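Local coordinates for PbICP-C (Plasmodium berghei, PDB 3PNR), which probably inhibits papain-like cysteine peptidases, as a Falstatin-family inhibitor (ICP) of the malaria parasite, at residues Lys92-Ser97 against Ser101-Lys106; Thr40-Ile45 against Pro79-Glu84; Ile57-Asn62 against Tyr67-Leu72. All coordinates share one frame; numbering follows the deposited sequence.

Interaction 1 of 3, residues Lys92-Ser97 against Ser101-Lys106; sequences KKSFFS and SVTQPK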
loop_
_atom_site.group_PDB
_atom_site.type_symbol
_atom_site.label_atom_id
_atom_site.label_comp_id
_atom_site.label_asym_id
_atom_site.label_seq_id
_atom_site.Cartn_x
_atom_site.Cartn_y
_atom_site.Cartn_z
ATOM N N LYS B 92 -12.860 -16.234 -4.739
ATOM C CA LYS B 92 -12.630 -17.171 -3.633
ATOM C C LYS B 92 -12.448 -18.642 -4.029
ATOM O O LYS B 92 -11.575 -19.330 -3.494
ATOM C CB LYS B 92 -13.727 -17.037 -2.572
ATOM C CG LYS B 92 -13.529 -15.858 -1.632
ATOM C CD LYS B 92 -14.224 -16.090 -0.298
ATOM C CE LYS B 92 -13.657 -15.181 0.789
ATOM N NZ LYS B 92 -14.066 -15.613 2.157
ATOM N N LYS B 93 -13.265 -19.119 -4.963
ATOM C CA LYS B 93 -13.238 -20.527 -5.355
ATOM C C LYS B 93 -11.868 -21.008 -5.847
ATOM O O LYS B 93 -11.251 -20.377 -6.710
ATOM C CB LYS B 93 -14.286 -20.805 -6.437
ATOM C CG LYS B 93 -15.699 -20.376 -6.083
ATOM C CD LYS B 93 -16.698 -20.917 -7.093
ATOM C CE LYS B 93 -16.670 -22.441 -7.134
ATOM N NZ LYS B 93 -17.479 -23.004 -8.262
ATOM N N SER B 94 -11.408 -22.130 -5.289
ATOM C CA SER B 94 -10.271 -22.875 -5.829
ATOM C C SER B 94 -10.767 -23.827 -6.912
ATOM O O SER B 94 -11.973 -24.008 -7.079
ATOM C CB SER B 94 -9.559 -23.667 -4.731
ATOM O OG SER B 94 -8.594 -22.873 -4.065
ATOM N N PHE B 95 -9.846 -24.440 -7.651
ATOM C CA PHE B 95 -10.249 -25.314 -8.754
ATOM C C PHE B 95 -10.157 -26.803 -8.435
ATOM O O PHE B 95 -9.065 -27.334 -8.227
ATOM C CB PHE B 95 -9.467 -25.014 -10.034
ATOM C CG PHE B 95 -10.031 -25.703 -11.246
ATOM C CD1 PHE B 95 -11.060 -25.118 -11.978
ATOM C CD2 PHE B 95 -9.556 -26.949 -11.640
ATOM C CE1 PHE B 95 -11.594 -25.750 -13.088
ATOM C CE2 PHE B 95 -10.082 -27.585 -12.747
ATOM C CZ PHE B 95 -11.106 -26.984 -13.472
ATOM N N PHE B 96 -11.310 -27.469 -8.415
ATOM C CA PHE B 96 -11.367 -28.904 -8.139
ATOM C C PHE B 96 -12.200 -29.646 -9.181
ATOM O O PHE B 96 -13.415 -29.469 -9.257
ATOM C CB PHE B 96 -11.930 -29.162 -6.738
ATOM C CG PHE B 96 -11.208 -28.421 -5.649
ATOM C CD1 PHE B 96 -9.888 -28.719 -5.346
ATOM C CD2 PHE B 96 -11.848 -27.428 -4.924
ATOM C CE1 PHE B 96 -9.218 -28.036 -4.340
ATOM C CE2 PHE B 96 -11.186 -26.742 -3.919
ATOM C CZ PHE B 96 -9.870 -27.049 -3.624
ATOM N N SER B 97 -11.541 -30.471 -9.990
ATOM C CA SER B 97 -12.241 -31.300 -10.968
ATOM C C SER B 97 -11.751 -32.744 -10.902
ATOM O O SER B 97 -10.831 -33.065 -10.147
ATOM C CB SER B 97 -12.074 -30.745 -12.387
ATOM O OG SER B 97 -10.781 -31.022 -12.902
ATOM N N SER B 101 -6.742 -30.402 -9.862
ATOM C CA SER B 101 -7.139 -29.486 -8.798
ATOM C C SER B 101 -6.057 -28.431 -8.523
ATOM O O SER B 101 -4.880 -28.762 -8.320
ATOM C CB SER B 101 -7.491 -30.248 -7.518
ATOM O OG SER B 101 -6.321 -30.629 -6.821
ATOM N N VAL B 102 -6.466 -27.163 -8.537
ATOM C CA VAL B 102 -5.555 -26.056 -8.252
ATOM C C VAL B 102 -6.173 -25.017 -7.305
ATOM O O VAL B 102 -7.345 -24.647 -7.426
ATOM C CB VAL B 102 -5.046 -25.372 -9.542
ATOM C CG1 VAL B 102 -3.737 -24.646 -9.263
ATOM C CG2 VAL B 102 -4.855 -26.398 -10.660
ATOM N N THR B 103 -5.370 -24.552 -6.357
ATOM C CA THR B 103 -5.859 -23.669 -5.303
ATOM C C THR B 103 -5.556 -22.197 -5.569
ATOM O O THR B 103 -4.554 -21.869 -6.206
ATOM C CB THR B 103 -5.235 -24.054 -3.961
ATOM O OG1 THR B 103 -3.810 -24.105 -4.107
ATOM C CG2 THR B 103 -5.744 -25.415 -3.516
ATOM N N GLN B 104 -6.427 -21.316 -5.080
ATOM C CA GLN B 104 -6.174 -19.878 -5.121
ATOM C C GLN B 104 -4.925 -19.562 -4.308
ATOM O O GLN B 104 -4.714 -20.145 -3.243
ATOM C CB GLN B 104 -7.365 -19.099 -4.557
ATOM C CG GLN B 104 -8.563 -19.011 -5.489
ATOM C CD GLN B 104 -8.305 -18.123 -6.698
ATOM O OE1 GLN B 104 -7.352 -17.341 -6.727
ATOM N NE2 GLN B 104 -9.159 -18.243 -7.705
ATOM N N PRO B 105 -4.082 -18.640 -4.805
ATOM C CA PRO B 105 -2.874 -18.333 -4.029
ATOM C C PRO B 105 -3.226 -17.837 -2.625
ATOM O O PRO B 105 -4.208 -17.111 -2.455
ATOM C CB PRO B 105 -2.192 -17.232 -4.854
ATOM C CG PRO B 105 -2.712 -17.420 -6.246
ATOM C CD PRO B 105 -4.139 -17.886 -6.070
ATOM N N LYS B 106 -2.450 -18.263 -1.633
ATOM C CA LYS B 106 -2.628 -17.804 -0.258
ATOM C C LYS B 106 -1.290 -17.453 0.386
ATOM O O LYS B 106 -0.228 -17.781 -0.149
ATOM C CB LYS B 106 -3.410 -18.827 0.574
ATOM C CG LYS B 106 -4.912 -18.792 0.288
ATOM C CD LYS B 106 -5.707 -19.734 1.184
ATOM C CE LYS B 106 -7.204 -19.664 0.864
ATOM N NZ LYS B 106 -8.006 -20.709 1.573
#

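Interaction 2 of 3, residues Thr40-Ile45 against Pro79-Glu84; sequences TNQETI and PIINPE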
loop_
_atom_site.group_PDB
_atom_site.type_symbol
_atom_site.label_atom_id
_atom_site.label_comp_id
_atom_site.label_asym_id
_atom_site.label_seq_id
_atom_site.Cartn_x
_atom_site.Cartn_y
_atom_site.Cartn_z
ATOM N N THR B 40 2.144 -4.287 -18.783
ATOM C CA THR B 40 1.312 -5.471 -18.888
ATOM C C THR B 40 1.992 -6.524 -19.750
ATOM O O THR B 40 2.437 -6.231 -20.861
ATOM C CB THR B 40 -0.034 -5.112 -19.523
ATOM O OG1 THR B 40 -0.714 -4.164 -18.687
ATOM C CG2 THR B 40 -0.892 -6.354 -19.700
ATOM N N ASN B 41 2.072 -7.748 -19.240
ATOM C CA ASN B 41 2.751 -8.815 -19.968
ATOM C C ASN B 41 2.264 -10.228 -19.662
ATOM O O ASN B 41 1.483 -10.457 -18.738
ATOM C CB ASN B 41 4.259 -8.741 -19.745
ATOM C CG ASN B 41 4.646 -9.008 -18.316
ATOM O OD1 ASN B 41 4.992 -10.131 -17.959
ATOM N ND2 ASN B 41 4.585 -7.978 -17.480
ATOM N N GLN B 42 2.768 -11.168 -20.450
ATOM C CA GLN B 42 2.371 -12.564 -20.388
ATOM C C GLN B 42 3.639 -13.407 -20.291
ATOM O O GLN B 42 4.711 -12.977 -20.721
ATOM C CB GLN B 42 1.611 -12.909 -21.664
ATOM C CG GLN B 42 0.760 -14.149 -21.601
ATOM C CD GLN B 42 -0.214 -14.229 -22.771
ATOM O OE1 GLN B 42 -0.665 -13.204 -23.295
ATOM N NE2 GLN B 42 -0.543 -15.451 -23.184
ATOM N N GLU B 43 3.527 -14.599 -19.717
ATOM C CA GLU B 43 4.668 -15.504 -19.622
ATOM C C GLU B 43 4.176 -16.934 -19.485
ATOM O O GLU B 43 3.719 -17.339 -18.419
ATOM C CB GLU B 43 5.570 -15.133 -18.435
ATOM C CG GLU B 43 6.821 -16.006 -18.276
ATOM C CD GLU B 43 7.648 -15.649 -17.041
ATOM O OE1 GLU B 43 7.237 -14.739 -16.293
ATOM O OE2 GLU B 43 8.709 -16.274 -16.810
ATOM N N THR B 44 4.252 -17.699 -20.568
ATOM C CA THR B 44 3.921 -19.115 -20.483
ATOM C C THR B 44 5.144 -19.904 -20.042
ATOM O O THR B 44 6.283 -19.532 -20.329
ATOM C CB THR B 44 3.385 -19.690 -21.802
ATOM O OG1 THR B 44 2.268 -18.913 -22.246
ATOM C CG2 THR B 44 2.928 -21.128 -21.592
ATOM N N ILE B 45 4.899 -20.992 -19.326
ATOM C CA ILE B 45 5.976 -21.813 -18.807
ATOM C C ILE B 45 5.495 -23.248 -18.631
ATOM O O ILE B 45 4.583 -23.524 -17.848
ATOM C CB ILE B 45 6.528 -21.247 -17.486
ATOM C CG1 ILE B 45 7.432 -22.273 -16.803
ATOM C CG2 ILE B 45 5.394 -20.840 -16.567
ATOM C CD1 ILE B 45 8.093 -21.754 -15.541
ATOM N N PRO B 79 -5.360 -20.196 -23.716
ATOM C CA PRO B 79 -6.182 -19.063 -23.276
ATOM C C PRO B 79 -5.757 -17.733 -23.902
ATOM O O PRO B 79 -4.564 -17.439 -24.022
ATOM C CB PRO B 79 -5.946 -19.026 -21.756
ATOM C CG PRO B 79 -5.033 -20.202 -21.441
ATOM C CD PRO B 79 -4.339 -20.538 -22.716
ATOM N N ILE B 80 -6.739 -16.935 -24.302
ATOM C CA ILE B 80 -6.470 -15.590 -24.787
ATOM C C ILE B 80 -6.623 -14.629 -23.611
ATOM O O ILE B 80 -7.690 -14.546 -23.004
ATOM C CB ILE B 80 -7.412 -15.202 -25.955
ATOM C CG1 ILE B 80 -6.881 -13.973 -26.695
ATOM C CG2 ILE B 80 -8.838 -14.978 -25.461
ATOM C CD1 ILE B 80 -5.607 -14.234 -27.471
ATOM N N ILE B 81 -5.549 -13.919 -23.276
ATOM C CA ILE B 81 -5.523 -13.105 -22.061
ATOM C C ILE B 81 -6.026 -11.682 -22.267
ATOM O O ILE B 81 -5.402 -10.897 -22.979
ATOM C CB ILE B 81 -4.105 -13.028 -21.463
ATOM C CG1 ILE B 81 -3.570 -14.432 -21.183
ATOM C CG2 ILE B 81 -4.113 -12.208 -20.188
ATOM C CD1 ILE B 81 -4.498 -15.271 -20.344
ATOM N N ASN B 82 -7.150 -11.353 -21.634
ATOM C CA ASN B 82 -7.637 -9.976 -21.626
ATOM C C ASN B 82 -7.912 -9.435 -20.220
ATOM O O ASN B 82 -8.936 -9.761 -19.615
ATOM C CB ASN B 82 -8.876 -9.820 -22.505
ATOM C CG ASN B 82 -9.187 -8.364 -22.806
ATOM O OD1 ASN B 82 -8.294 -7.511 -22.785
ATOM N ND2 ASN B 82 -10.455 -8.069 -23.081
ATOM N N PRO B 83 -6.992 -8.601 -19.702
ATOM C CA PRO B 83 -7.087 -7.997 -18.366
ATOM C C PRO B 83 -8.312 -7.101 -18.232
ATOM O O PRO B 83 -8.855 -6.953 -17.135
ATOM C CB PRO B 83 -5.803 -7.166 -18.263
ATOM C CG PRO B 83 -4.853 -7.802 -19.245
ATOM C CD PRO B 83 -5.729 -8.252 -20.377
ATOM N N GLU B 84 -8.737 -6.508 -19.342
ATOM C CA GLU B 84 -9.994 -5.781 -19.378
ATOM C C GLU B 84 -11.095 -6.605 -18.700
ATOM O O GLU B 84 -12.009 -6.051 -18.083
ATOM C CB GLU B 84 -10.393 -5.505 -20.827
ATOM C CG GLU B 84 -11.119 -4.191 -21.045
ATOM C CD GLU B 84 -10.192 -3.083 -21.518
ATOM O OE1 GLU B 84 -9.059 -3.397 -21.952
ATOM O OE2 GLU B 84 -10.595 -1.900 -21.464
#

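Interaction 3 of 3, residues Ile57-Asn62 against Tyr67-Leu72; sequences IDLEGN and YLWVLL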
loop_
_atom_site.group_PDB
_atom_site.type_symbol
_atom_site.label_atom_id
_atom_site.label_comp_id
_atom_site.label_asym_id
_atom_site.label_seq_id
_atom_site.Cartn_x
_atom_site.Cartn_y
_atom_site.Cartn_z
ATOM N N ILE B 57 3.581 -23.904 -6.741
ATOM C CA ILE B 57 3.834 -22.635 -7.412
ATOM C C ILE B 57 4.087 -21.532 -6.380
ATOM O O ILE B 57 3.206 -21.191 -5.583
ATOM C CB ILE B 57 2.678 -22.238 -8.346
ATOM C CG1 ILE B 57 2.361 -23.380 -9.313
ATOM C CG2 ILE B 57 3.041 -20.998 -9.135
ATOM C CD1 ILE B 57 3.389 -23.560 -10.418
ATOM N N ASP B 58 5.308 -21.004 -6.387
ATOM C CA ASP B 58 5.697 -19.920 -5.488
ATOM C C ASP B 58 5.612 -18.576 -6.215
ATOM O O ASP B 58 6.402 -18.288 -7.126
ATOM C CB ASP B 58 7.114 -20.138 -4.953
ATOM C CG ASP B 58 7.170 -21.176 -3.845
ATOM O OD1 ASP B 58 6.141 -21.843 -3.589
ATOM O OD2 ASP B 58 8.248 -21.317 -3.228
ATOM N N LEU B 59 4.649 -17.760 -5.797
ATOM C CA LEU B 59 4.351 -16.497 -6.456
ATOM C C LEU B 59 4.934 -15.300 -5.704
ATOM O O LEU B 59 4.640 -15.078 -4.523
ATOM C CB LEU B 59 2.841 -16.349 -6.606
ATOM C CG LEU B 59 2.178 -17.433 -7.451
ATOM C CD1 LEU B 59 0.720 -17.632 -7.054
ATOM C CD2 LEU B 59 2.313 -17.085 -8.924
ATOM N N GLU B 60 5.755 -14.527 -6.405
ATOM C CA GLU B 60 6.475 -13.416 -5.793
ATOM C C GLU B 60 5.879 -12.055 -6.152
ATOM O O GLU B 60 5.396 -11.842 -7.267
ATOM C CB GLU B 60 7.950 -13.459 -6.199
ATOM C CG GLU B 60 8.848 -12.612 -5.321
ATOM C CD GLU B 60 8.871 -13.099 -3.886
ATOM O OE1 GLU B 60 8.779 -14.330 -3.674
ATOM O OE2 GLU B 60 8.983 -12.253 -2.974
ATOM N N GLY B 61 5.919 -11.134 -5.198
ATOM C CA GLY B 61 5.428 -9.788 -5.423
ATOM C C GLY B 61 5.943 -8.788 -4.403
ATOM O O GLY B 61 6.870 -9.065 -3.636
ATOM N N ASN B 62 5.336 -7.610 -4.400
ATOM C CA ASN B 62 5.691 -6.585 -3.442
ATOM C C ASN B 62 4.506 -6.224 -2.562
ATOM O O ASN B 62 3.405 -5.961 -3.048
ATOM C CB ASN B 62 6.256 -5.347 -4.151
ATOM C CG ASN B 62 7.766 -5.433 -4.372
ATOM O OD1 ASN B 62 8.235 -5.447 -5.514
ATOM N ND2 ASN B 62 8.533 -5.496 -3.275
ATOM N N TYR B 67 -1.484 -4.661 -5.821
ATOM C CA TYR B 67 -1.561 -5.846 -6.657
ATOM C C TYR B 67 -1.690 -7.108 -5.812
ATOM O O TYR B 67 -1.027 -7.241 -4.779
ATOM C CB TYR B 67 -0.311 -5.962 -7.524
ATOM C CG TYR B 67 -0.183 -4.869 -8.546
ATOM C CD1 TYR B 67 0.258 -3.598 -8.182
ATOM C CD2 TYR B 67 -0.495 -5.100 -9.883
ATOM C CE1 TYR B 67 0.375 -2.585 -9.118
ATOM C CE2 TYR B 67 -0.374 -4.092 -10.833
ATOM C CZ TYR B 67 0.058 -2.838 -10.441
ATOM O OH TYR B 67 0.180 -1.833 -11.369
ATOM N N LEU B 68 -2.543 -8.029 -6.252
ATOM C CA LEU B 68 -2.551 -9.385 -5.692
ATOM C C LEU B 68 -2.540 -10.483 -6.770
ATOM O O LEU B 68 -2.939 -10.258 -7.909
ATOM C CB LEU B 68 -3.702 -9.595 -4.692
ATOM C CG LEU B 68 -5.172 -9.348 -5.051
ATOM C CD1 LEU B 68 -5.408 -9.223 -6.550
ATOM C CD2 LEU B 68 -6.024 -10.467 -4.464
ATOM N N TRP B 69 -2.060 -11.663 -6.396
ATOM C CA TRP B 69 -2.075 -12.826 -7.277
ATOM C C TRP B 69 -3.423 -13.538 -7.210
ATOM O O TRP B 69 -3.880 -13.917 -6.125
ATOM C CB TRP B 69 -0.984 -13.805 -6.859
ATOM C CG TRP B 69 0.393 -13.377 -7.221
ATOM C CD1 TRP B 69 1.319 -12.826 -6.392
ATOM C CD2 TRP B 69 1.012 -13.469 -8.516
ATOM N NE1 TRP B 69 2.478 -12.565 -7.086
ATOM C CE2 TRP B 69 2.317 -12.953 -8.390
ATOM C CE3 TRP B 69 0.586 -13.933 -9.768
ATOM C CZ2 TRP B 69 3.204 -12.892 -9.466
ATOM C CZ3 TRP B 69 1.468 -13.874 -10.838
ATOM C CH2 TRP B 69 2.760 -13.357 -10.680
ATOM N N VAL B 70 -4.049 -13.723 -8.371
ATOM C CA VAL B 70 -5.327 -14.429 -8.465
ATOM C C VAL B 70 -5.250 -15.600 -9.449
ATOM O O VAL B 70 -4.758 -15.447 -10.569
ATOM C CB VAL B 70 -6.435 -13.471 -8.916
ATOM C CG1 VAL B 70 -7.803 -14.131 -8.825
ATOM C CG2 VAL B 70 -6.395 -12.223 -8.084
ATOM N N LEU B 71 -5.717 -16.772 -9.029
ATOM C CA LEU B 71 -5.854 -17.891 -9.961
ATOM C C LEU B 71 -7.082 -17.644 -10.816
ATOM O O LEU B 71 -8.199 -17.583 -10.304
ATOM C CB LEU B 71 -5.987 -19.224 -9.235
ATOM C CG LEU B 71 -6.541 -20.357 -10.114
ATOM C CD1 LEU B 71 -5.501 -20.866 -11.112
ATOM C CD2 LEU B 71 -7.073 -21.498 -9.250
ATOM N N LEU B 72 -6.872 -17.497 -12.118
ATOM C CA LEU B 72 -7.926 -17.020 -13.004
ATOM C C LEU B 72 -8.617 -18.114 -13.809
ATOM O O LEU B 72 -9.752 -17.932 -14.248
ATOM C CB LEU B 72 -7.383 -15.942 -13.948
ATOM C CG LEU B 72 -7.107 -14.577 -13.316
ATOM C CD1 LEU B 72 -6.434 -13.673 -14.330
ATOM C CD2 LEU B 72 -8.395 -13.950 -12.787
#

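Interaction 1 of 3, residues Lys92-Ser97 against Ser101-Lys106
F95 and V102 form an antiparallel hydrogen-bonded pair near the turn of a beta hairpin. Their side chains share one face of the sheet, and both touch I74 of the facing strand. F96 and S101 form the next, non-hydrogen-bonded pair, with side chains on the other face. S101 CB sits at the edge of the F96 ring, 3.6 Å from CD1. On the other side of F95-V102, S94 OG lies beside its own backbone N (chi1 -86°) and accepts from Q104 N at 2.9 Å.

Q104 turns back toward the 92-97 segment. CB lies 4.0 Å from S94 OG. CG reaches the carbonyls of the two residues before S94, 3.3 Å from K93 O and 3.6 Å from K92 O. The chain bends at chi2 (-70°), which turns the amide toward K93. CD passes K93 O, and NE2 donates to it. NE2 also probably donates to L71 O, its stronger partner, in the facing sheet, so the amide bridges the hairpin and strand 68-75. The bond from Q104 NE2 to K93 O is 3.1 Å long. It leaves within the amide plane and meets the carbonyl 26° off its plane.

Interaction 2 of 3, residues Thr40-Ile45 against Pro79-Glu84
Q42 and I81 make the closer of two side-chain contacts between segments 40-45 and 79-84. Both contacts are van der Waals, and no hydrogen bond links the two segments. The Q42 side chain reaches out with CG anti to the backbone N (chi1 -161°) and the chain extended beyond it. Its amide end then lies against the aliphatic flank of I81. Q42 CD is 3.7 Å from I81 CG1. Q42 OE1 and NE2 are each 3.8 Å from the same carbon, so CG1 meets the whole amide group and not one polar atom. The two side chains meet at a slant. I81 is also packed against V164, T179 and F86.

The second contact is purely apolar and looser. T40 CG2 approaches P83 CG at 4.2 Å, where the loop enters a short 3-10 turn.

Polar partners lie elsewhere. T40 OG1 has weak hydrogen bonds to G176 N and A177 N. The contact thus lays the connection after strand 68-75 over a face of the four-stranded sheet, meeting its edge strand 41-49 at Q42. The sheet is one half of an immunoglobulin-like beta sandwich, consistent with the chagasin-like inhibitor fold.

Interaction 3 of 3, residues Ile57-Asn62 against Tyr67-Leu72
E60 O receives the hydrogen bond from W69 NE1, 3.0 Å away, the one hydrogen bond between segments 57-62 and 67-72. The bond is bent, with an N-H...O angle of 138°. E60 O lies in the plane of the indole, at its edge. Seen from the carbonyl, the donor stands well above the C=O plane and off the lone pairs. W69 CZ2 is also close to E60 O, at 3.3 Å, so the oxygen lies along this edge of the indole.

L59 covers one face of the same ring. Its CB stands 3.7 Å from the centroid of the five-membered ring, almost exactly on the ring normal, in a CH-pi contact. L59 CG lies beside the backbone N (chi1 -61°), which carries the branch over the six-membered part of the indole. There CD2 is 3.7 Å from W69 CE3 and 3.8 Å from CZ3. The other methyl, CD1, is 4.2 Å from W69 CB. The indole is thus held at its edge and covered on one face. P105 and the ring of Y167 also pack on W69.

The strands belong to different sheets. The axes of 57-62 and 68-72 approach to 8.3 Å, with N-to-C directions at 149°. Such a tryptophan between facing sheets is part of the core of an immunoglobulin-like beta sandwich. Here it lies beside the short connection 63-66, probably the counterpart of one of the three peptidase-binding loops of chagasin.

From the N terminus, segment 40-45 comes first and waits until 79-84 to close interaction 2. Interaction 3 opens and closes within that loop, where 57-62 runs through a short connection into 67-72. Interaction 1 follows in series, as a local hairpin of 92-97 and 101-106. No two loops cross. Interaction 3 ties the two sheets together through the core, and interaction 1 builds one edge of the five-stranded sheet. The two touch, with P105 packing on L59 and L71. Interaction 2 lays the connection after 68-75 against the four-stranded sheet, its centre about 19 Å from that of interaction 1, and touches neither of the others.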